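Local coordinates for vinylacetyl-CoA Delta-isomerase (Nitrosopumilus maritimus SCM1, PDB 6VJR), which probably isomerises vinylacetyl-CoA and, as a 4-hydroxybutyryl-CoA dehydratase, dehydrates 4-hydroxybutyryl-CoA, using FAD and a [4Fe-4S] cluster, at residues A[322-325]-A[326-329]. Sequence-based numbering, arbitrary orientation. Where two conformers were deposited one is given.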
ATOM      1  N   ILE A 322      -6.921 -10.365 -14.498  1.00 12.21           N
ATOM      2  CA  ILE A 322      -6.428  -9.360 -15.430  1.00 13.41           C
ATOM      3  C   ILE A 322      -7.424  -8.219 -15.490  1.00 13.29           C
ATOM      4  O   ILE A 322      -7.026  -7.041 -15.432  1.00 13.09           O
ATOM      5  CB  ILE A 322      -6.111  -9.979 -16.804  1.00 14.49           C
ATOM      6  CG1 ILE A 322      -4.891 -10.908 -16.663  1.00 15.24           C
ATOM      7  CG2 ILE A 322      -5.941  -8.883 -17.866  1.00 15.15           C
ATOM      8  CD1 ILE A 322      -4.371 -11.536 -17.935  1.00 17.62           C
ATOM      9  N   LYS A 323      -8.718  -8.527 -15.581  1.00 13.93           N
ATOM     10  CA  LYS A 323      -9.691  -7.438 -15.596  1.00 14.72           C
ATOM     11  C   LYS A 323      -9.555  -6.580 -14.332  1.00 12.69           C
ATOM     12  O   LYS A 323      -9.625  -5.347 -14.384  1.00 13.37           O
ATOM     13  CB  LYS A 323     -11.098  -8.028 -15.640  1.00 17.49           C
ATOM     14  CG  LYS A 323     -11.505  -8.666 -16.951  1.00 21.49           C
ATOM     15  CD  LYS A 323     -12.964  -9.098 -17.057  1.00 26.02           C
ATOM     16  CE  LYS A 323     -13.439 -10.067 -16.050  1.00 32.35           C
ATOM     17  NZ  LYS A 323     -14.786 -10.526 -16.409  1.00 39.39           N
ATOM     18  N   ASP A 324      -9.323  -7.232 -13.182  1.00 12.54           N
ATOM     19  CA  ASP A 324      -9.226  -6.507 -11.938  1.00 13.01           C
ATOM     20  C   ASP A 324      -7.992  -5.608 -11.901  1.00 11.86           C
ATOM     21  O   ASP A 324      -8.078  -4.505 -11.365  1.00 12.13           O
ATOM     22  CB  ASP A 324      -9.272  -7.443 -10.770  1.00 14.41           C
ATOM     23  CG  ASP A 324      -9.719  -6.709  -9.514  1.00 19.55           C
ATOM     24  OD1 ASP A 324     -10.820  -6.075  -9.554  1.00 23.16           O
ATOM     25  OD2 ASP A 324      -8.975  -6.786  -8.526  1.00 28.44           O
ATOM     26  N   LYS A 325      -6.876  -6.064 -12.483  1.00 11.50           N
ATOM     27  CA  LYS A 325      -5.674  -5.258 -12.564  1.00 11.10           C
ATOM     28  C   LYS A 325      -5.848  -4.055 -13.479  1.00 10.87           C
ATOM     29  O   LYS A 325      -5.361  -2.956 -13.152  1.00 12.57           O
ATOM     30  CB  LYS A 325      -4.492  -6.157 -12.924  1.00 11.86           C
ATOM     31  CG  LYS A 325      -4.100  -7.135 -11.808  1.00 12.80           C
ATOM     32  CD  LYS A 325      -3.225  -8.264 -12.309  1.00 14.42           C
ATOM     33  CE  LYS A 325      -3.064  -9.240 -11.163  1.00 15.67           C
ATOM     34  NZ  LYS A 325      -2.389 -10.481 -11.453  1.00 16.69           N
ATOM     35  N   ILE A 326      -6.563  -4.233 -14.593  0.51 11.65           N
ATOM     36  CA  ILE A 326      -6.805  -3.101 -15.476  0.51 12.10           C
ATOM     37  C   ILE A 326      -7.727  -2.082 -14.794  0.51 11.82           C
ATOM     38  O   ILE A 326      -7.581  -0.865 -14.970  0.51 12.10           O
ATOM     39  CB  ILE A 326      -7.322  -3.611 -16.829  0.51 12.94           C
ATOM     40  CG1 ILE A 326      -6.260  -4.432 -17.524  0.51 14.63           C
ATOM     41  CG2 ILE A 326      -7.807  -2.475 -17.721  0.51 13.11           C
ATOM     42  CD1 ILE A 326      -6.758  -5.159 -18.748  0.51 16.02           C
ATOM     43  N   ILE A 327      -8.710  -2.563 -14.047  1.00 11.21           N
ATOM     44  CA  ILE A 327      -9.515  -1.657 -13.222  1.00 10.95           C
ATOM     45  C   ILE A 327      -8.640  -0.891 -12.231  1.00 10.43           C
ATOM     46  O   ILE A 327      -8.779   0.320 -12.044  1.00 11.45           O
ATOM     47  CB  ILE A 327     -10.682  -2.383 -12.554  1.00 11.95           C
ATOM     48  CG1 ILE A 327     -11.697  -2.933 -13.557  1.00 12.93           C
ATOM     49  CG2 ILE A 327     -11.328  -1.498 -11.506  1.00 13.35           C
ATOM     50  CD1 ILE A 327     -12.640  -3.991 -12.998  1.00 14.97           C
ATOM     51  N   GLU A 328      -7.715  -1.577 -11.575  1.00 10.98           N
ATOM     52  CA  GLU A 328      -6.866  -0.890 -10.615  1.00 11.66           C
ATOM     53  C   GLU A 328      -6.055   0.216 -11.292  1.00 11.58           C
ATOM     54  O   GLU A 328      -5.864   1.299 -10.757  1.00 11.42           O
ATOM     55  CB  GLU A 328      -5.931  -1.844  -9.893  1.00 11.99           C
ATOM     56  CG  GLU A 328      -5.243  -1.226  -8.674  1.00 12.95           C
ATOM     57  CD  GLU A 328      -6.166  -0.790  -7.529  1.00 14.20           C
ATOM     58  OE1 GLU A 328      -7.292  -1.352  -7.412  1.00 16.16           O
ATOM     59  OE2 GLU A 328      -5.807   0.128  -6.739  1.00 17.29           O
ATOM     60  N   MET A 329      -5.440  -0.128 -12.420  1.00 12.01           N
ATOM     61  CA  MET A 329      -4.610   0.820 -13.144  1.00 11.34           C
ATOM     62  C   MET A 329      -5.493   2.047 -13.425  1.00 10.67           C
ATOM     63  O   MET A 329      -5.057   3.183 -13.298  1.00 11.17           O
ATOM     64  CB  MET A 329      -4.091   0.172 -14.436  1.00 11.76           C
ATOM     65  CG  MET A 329      -3.107  -0.986 -14.227  1.00 13.12           C
ATOM     66  SD  MET A 329      -2.827  -1.986 -15.703  1.00 16.18           S
ATOM     67  CE  MET A 329      -1.647  -0.996 -16.625  1.00 16.85           C
TER
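Ile322 and Ile326, one turn apart, touch at a slant: in one of the two conformers of Ile326, the branch methyl CG2 of Ile322 lies 3.9 Å from the terminal methyl CD1 of Ile326. In that conformer CG1 of Ile326 sits beside the backbone N and opposite the carbonyl carbon (chi1 -65°), which turns the ethyl arm back over the preceding turn, with CG1 in contact with Ile322 O at 3.4 Å. The same oxygen accepts a nearly straight hydrogen bond from Ile326 N, 3.0 Å long (161° at the hydrogen). Ile327 and Met329 fold back in the same way: CG1 of Ile327 is 3.3 Å from Lys323 O, and CG of Met329 is 3.2 Å from Lys325 O, while each backbone N donates a hydrogen bond to that same oxygen. With Glu328 N to Asp324 O, these are successive i to i+4 bonds of an α-helix, here near the start of helix 320-345 in the C-terminal region of a 4-hydroxyphenylacetate 3-hydroxylase-type protein, of the acyl-CoA dehydrogenase clan. Beta-branched Ile326 fills the groove between helices 295-314 and 372-384; unbranched Met329 can bend at chi3 to pack on both. Ile322 touches the bound FAD, and Ile327 packs on Gln459 of the second subunit. Lys325 leaves the helix as an extended chain, long enough for NZ to hydrogen-bond His321 ND1 and form a salt bridge with Asp382, an FAD-binding residue. Asp324 and Glu328 are also a turn apart, but OD2 of Asp324 and OE1 of Glu328 stay 5.8 Å from each other. Their like charges are probably offset by the second subunit, whose Arg455 forms salt bridges with both carboxylates and whose Arg371 forms another with Glu328.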